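Local coordinates for protein glucose 1-dehydrogenase (Haloferax mediterranei, PDB 2B5W) that oxidises D-glucose and several other aldose sugars to the corresponding glyconates with NADP(+) or NAD(+) as electron acceptor, using a catalytic zinc ion, at residues F113-I117 with V118-G122; A164-A168 with F169-P173. The protein carries 1 engineered substitution. All coordinates share one frame; numbering follows the deposited sequence.

Interaction 1 of 2, residues F113-I117 with V118-G122; sequences FERGI and VGAHG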
loop_
_atom_site.group_PDB
_atom_site.type_symbol
_atom_site.label_atom_id
_atom_site.label_comp_id
_atom_site.label_asym_id
_atom_site.label_seq_id
_atom_site.Cartn_x
_atom_site.Cartn_y
_atom_site.Cartn_z
ATOM N N PHE A 113 0.574 4.418 25.100
ATOM C CA PHE A 113 -0.603 5.172 25.504
ATOM C C PHE A 113 -0.748 6.385 24.565
ATOM O O PHE A 113 0.235 6.870 24.013
ATOM C CB PHE A 113 -0.413 5.720 26.912
ATOM C CG PHE A 113 -0.358 4.678 28.007
ATOM C CD1 PHE A 113 -1.028 3.467 27.899
ATOM C CD2 PHE A 113 0.306 4.973 29.186
ATOM C CE1 PHE A 113 -1.000 2.537 28.949
ATOM C CE2 PHE A 113 0.342 4.014 30.246
ATOM C CZ PHE A 113 -0.327 2.837 30.108
ATOM N N GLU A 114 -1.983 6.865 24.422
ATOM C CA GLU A 114 -2.279 8.104 23.708
ATOM C C GLU A 114 -2.937 9.057 24.695
ATOM O O GLU A 114 -3.989 8.780 25.224
ATOM C CB GLU A 114 -3.201 7.860 22.499
ATOM C CG GLU A 114 -2.411 7.397 21.288
ATOM C CD GLU A 114 -3.264 6.948 20.115
ATOM O OE1 GLU A 114 -4.489 6.780 20.269
ATOM O OE2 GLU A 114 -2.680 6.744 19.026
ATOM N N ARG A 115 -2.299 10.171 24.932
ATOM C CA ARG A 115 -2.804 11.159 25.882
ATOM C C ARG A 115 -4.174 11.668 25.417
ATOM O O ARG A 115 -4.355 12.085 24.269
ATOM C CB ARG A 115 -1.789 12.289 26.035
ATOM C CG ARG A 115 -0.536 11.844 26.816
ATOM C CD ARG A 115 0.244 12.895 27.562
ATOM N NE ARG A 115 -0.599 13.662 28.479
ATOM C CZ ARG A 115 -0.153 14.565 29.327
ATOM N NH1 ARG A 115 1.144 14.819 29.437
ATOM N NH2 ARG A 115 -1.029 15.246 30.068
ATOM N N GLY A 116 -5.147 11.601 26.333
ATOM C CA GLY A 116 -6.512 12.016 26.069
ATOM C C GLY A 116 -7.379 10.971 25.391
ATOM O O GLY A 116 -8.532 11.230 25.074
ATOM N N ILE A 117 -6.821 9.798 25.122
ATOM C CA ILE A 117 -7.501 8.809 24.303
ATOM C C ILE A 117 -7.462 7.422 24.941
ATOM O O ILE A 117 -8.503 6.814 25.162
ATOM C CB ILE A 117 -6.904 8.780 22.893
ATOM C CG1 ILE A 117 -6.963 10.147 22.263
ATOM C CG2 ILE A 117 -7.680 7.771 22.023
ATOM C CD1 ILE A 117 -6.189 10.229 20.928
ATOM N N VAL A 118 -6.263 6.914 25.193
ATOM C CA VAL A 118 -6.142 5.589 25.830
ATOM C C VAL A 118 -4.967 5.491 26.784
ATOM O O VAL A 118 -3.797 5.670 26.418
ATOM C CB VAL A 118 -6.110 4.461 24.787
ATOM C CG1 VAL A 118 -5.012 4.685 23.735
ATOM C CG2 VAL A 118 -5.971 3.090 25.474
ATOM N N GLY A 119 -5.276 5.237 28.048
ATOM C CA GLY A 119 -4.268 4.933 29.035
ATOM C C GLY A 119 -3.586 6.079 29.747
ATOM O O GLY A 119 -2.873 5.860 30.736
ATOM N N ALA A 120 -3.810 7.319 29.277
ATOM C CA ALA A 120 -3.101 8.465 29.826
ATOM C C ALA A 120 -3.979 9.707 29.669
ATOM O O ALA A 120 -4.606 9.907 28.646
ATOM C CB ALA A 120 -1.754 8.669 29.146
ATOM N N HIS A 121 -4.024 10.517 30.706
ATOM C CA HIS A 121 -4.753 11.771 30.687
ATOM C C HIS A 121 -4.242 12.685 29.583
ATOM O O HIS A 121 -3.061 12.695 29.276
ATOM C CB HIS A 121 -4.606 12.499 32.005
ATOM C CG HIS A 121 -5.263 11.785 33.133
ATOM N ND1 HIS A 121 -6.585 11.421 33.088
ATOM C CD2 HIS A 121 -4.774 11.341 34.316
ATOM C CE1 HIS A 121 -6.894 10.790 34.215
ATOM N NE2 HIS A 121 -5.816 10.724 34.969
ATOM N N GLY A 122 -5.185 13.436 29.043
ATOM C CA GLY A 122 -4.937 14.360 27.948
ATOM C C GLY A 122 -4.518 15.733 28.437
ATOM O O GLY A 122 -3.951 15.888 29.529
#
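E114 and V118 form an antiparallel hydrogen-bonded pair as the chain doubles back: E114 N gives a bond of 3.0 Å to V118 O, and V118 N returns one of 2.9 Å to a lone pair of E114 O. I117 N also donates to E114 O, so two amides hold that oxygen, and I117 and V118 together face E114 in a classic beta bulge. Farther on, G116 N binds A120 O. On the side chains, R115 reaches across to the backbone beyond the bulge. Its chain bends at chi3 (54°), bringing NE within 2.8 Å of H121 O in the carbonyl plane, while NH2 binds G122 O at 3.0 Å from above that carbonyl's plane; both oxygens lie at the guanidinium edge, tilted some 20° from its plane. F113 lays its ring against the backbone of G119, with G119 O 3.6 Å above the ring centre and G119 CA making a CH-pi contact; a beta carbon on G119 would collide with CD1 of F113. The methyl of A120 packs on F113 CB at 3.9 Å. The substrate-binding E114 is held through OE2 by a salt bridge to R88. Strand 113-115 lies between strand 88-89 and the weakly bonded strand 119-120, I117 rests on T40 and V44 of helix 39-46, and R115 touches strand 127-131.

Interaction 2 of 2, residues A164-A168 with F169-P173; sequences ASRSA and FDWDP. With K (potassium ion), chain E.
This is a local contact within one irregular loop, where the R166 side chain meets W171 with its methylenes and F169 with its guanidinium, on the surface segment that leads from helix 149-164 to strand 175-179. Two overlapping type I turns, A164 to S167 and R166 to F169, fold the chain so that F169 comes beside R166. The second carries a weak bond from F169 N to R166 O, at 3.5 Å. In the first, A164 O accepts both S167 N and S167 OG, the hydroxyl coming in on a lone pair at 2.7 Å.

R166 bends at chi2 and chi3 (-63° and 74°), which lets its methylene part and its charged end meet different rings. CG lies over a face of the W171 indole, 3.6 Å from the centroid of the six-membered ring, a CH-pi contact; P173 CG touches the opposite face near its rim, so the indole has contacts on both sides. F169 runs beside the arginine, and its CE1 stands over a guanidinium face, 3.7 Å from NH2 of R166, with the two planes 77° apart. The guanidinium is held by NE bonding S165 OG at 3.1 Å and by NH2 donating to N266 O and N295 O. With an alanine in place of R166, the indole would probably keep only this residue's beta carbon against that face, F169 would lose the guanidinium beside it, and those two carbonyls would be without this donor.

Across the dimer, S165 packs on S165 of the second subunit, and F169 touches Q103 there. Past the indole, D172 OD1 (2.7 Å) and P173 O bind a potassium ion, whose site K197 O and G198 O complete. The whole is a helix-to-strand connection entering the parallel sheet of a Rossmann-type nucleotide-binding domain.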
loop_
_atom_site.group_PDB
_atom_site.type_symbol
_atom_site.label_atom_id
_atom_site.label_comp_id
_atom_site.label_asym_id
_atom_site.label_seq_id
_atom_site.Cartn_x
_atom_site.Cartn_y
_atom_site.Cartn_z
ATOM N N ALA A 164 5.172 7.378 -0.152
ATOM C CA ALA A 164 6.289 6.431 -0.158
ATOM C C ALA A 164 5.944 5.199 -0.984
ATOM O O ALA A 164 6.819 4.638 -1.689
ATOM C CB ALA A 164 6.689 6.031 1.270
ATOM N N SER A 165 4.695 4.742 -0.899
ATOM C CA SER A 165 4.273 3.575 -1.663
ATOM C C SER A 165 4.392 3.735 -3.159
ATOM O O SER A 165 4.376 2.712 -3.861
ATOM C CB SER A 165 2.844 3.138 -1.325
ATOM O OG SER A 165 1.883 3.949 -2.006
ATOM N N ARG A 166 4.423 4.977 -3.654
ATOM C CA ARG A 166 4.497 5.280 -5.089
ATOM C C ARG A 166 5.930 5.662 -5.507
ATOM O O ARG A 166 6.166 6.060 -6.634
ATOM C CB ARG A 166 3.554 6.472 -5.423
ATOM C CG ARG A 166 2.099 6.346 -5.001
ATOM C CD ARG A 166 1.329 5.201 -5.685
ATOM N NE ARG A 166 1.731 3.905 -5.128
ATOM C CZ ARG A 166 1.560 2.755 -5.761
ATOM N NH1 ARG A 166 2.029 1.621 -5.228
ATOM N NH2 ARG A 166 0.957 2.719 -6.946
ATOM N N SER A 167 6.892 5.551 -4.600
ATOM C CA SER A 167 8.240 6.102 -4.831
ATOM C C SER A 167 9.145 5.256 -5.711
ATOM O O SER A 167 10.238 5.727 -6.071
ATOM C CB SER A 167 8.940 6.417 -3.501
ATOM O OG SER A 167 9.203 5.264 -2.708
ATOM N N ALA A 168 8.727 4.049 -6.046
ATOM C CA ALA A 168 9.503 3.171 -6.923
ATOM C C ALA A 168 9.310 3.495 -8.408
ATOM O O ALA A 168 10.008 2.938 -9.259
ATOM C CB ALA A 168 9.211 1.702 -6.625
ATOM N N PHE A 169 8.376 4.378 -8.727
ATOM C CA PHE A 169 8.159 4.803 -10.119
ATOM C C PHE A 169 7.967 6.329 -10.169
ATOM O O PHE A 169 7.950 7.008 -9.157
ATOM C CB PHE A 169 7.037 3.996 -10.772
ATOM C CG PHE A 169 5.664 4.327 -10.273
ATOM C CD1 PHE A 169 5.232 3.845 -9.038
ATOM C CD2 PHE A 169 4.783 5.096 -11.050
ATOM C CE1 PHE A 169 3.942 4.148 -8.561
ATOM C CE2 PHE A 169 3.514 5.373 -10.596
ATOM C CZ PHE A 169 3.088 4.929 -9.354
ATOM N N ASP A 170 7.858 6.864 -11.381
ATOM C CA ASP A 170 7.631 8.290 -11.584
ATOM C C ASP A 170 6.121 8.538 -11.526
ATOM O O ASP A 170 5.401 8.329 -12.509
ATOM C CB ASP A 170 8.239 8.761 -12.914
ATOM C CG ASP A 170 8.139 10.275 -13.113
ATOM O OD1 ASP A 170 7.785 10.984 -12.135
ATOM O OD2 ASP A 170 8.398 10.837 -14.199
ATOM N N TRP A 171 5.644 8.929 -10.349
ATOM C CA TRP A 171 4.233 9.164 -10.133
ATOM C C TRP A 171 4.057 10.687 -10.102
ATOM O O TRP A 171 4.708 11.398 -9.326
ATOM C CB TRP A 171 3.805 8.566 -8.797
ATOM C CG TRP A 171 2.328 8.587 -8.481
ATOM C CD1 TRP A 171 1.291 8.078 -9.237
ATOM C CD2 TRP A 171 1.727 9.112 -7.297
ATOM N NE1 TRP A 171 0.094 8.276 -8.599
ATOM C CE2 TRP A 171 0.333 8.891 -7.391
ATOM C CE3 TRP A 171 2.229 9.756 -6.156
ATOM C CZ2 TRP A 171 -0.548 9.302 -6.417
ATOM C CZ3 TRP A 171 1.364 10.138 -5.206
ATOM C CH2 TRP A 171 -0.013 9.899 -5.329
ATOM N N ASP A 172 3.180 11.173 -10.950
ATOM C CA ASP A 172 2.913 12.620 -11.016
ATOM C C ASP A 172 1.381 12.782 -11.106
ATOM O O ASP A 172 0.799 12.872 -12.204
ATOM C CB ASP A 172 3.620 13.233 -12.205
ATOM C CG ASP A 172 3.326 14.704 -12.366
ATOM O OD1 ASP A 172 2.871 15.371 -11.389
ATOM O OD2 ASP A 172 3.523 15.271 -13.461
ATOM N N PRO A 173 0.736 12.789 -9.955
ATOM C CA PRO A 173 -0.723 12.784 -9.901
ATOM C C PRO A 173 -1.342 14.135 -10.204
ATOM O O PRO A 173 -0.713 15.186 -9.986
ATOM C CB PRO A 173 -1.008 12.418 -8.449
ATOM C CG PRO A 173 0.186 12.928 -7.683
ATOM C CD PRO A 173 1.322 12.764 -8.600
HETATM K K K E . 0.924 17.155 -10.671
#

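The two interactions illustrate how short-range contacts serve different domains of one enzyme. They follow in series along the chain, interaction 1 closing before interaction 2 opens, and lie on opposite sides of its centre, with centres 35 Å apart and nearest atoms about 20 Å apart. They share no sheet: 113-122 belongs to the small three-stranded sheet of the GroES-like domain, whereas 164-173 leads into the six-stranded parallel sheet of the nucleotide-binding domain. Interaction 1 holds the substrate-binding E114, and its I117 side chain comes to about 7 Å from the catalytic zinc; interaction 2 lies away from that site, at the dimer contact and a potassium ion.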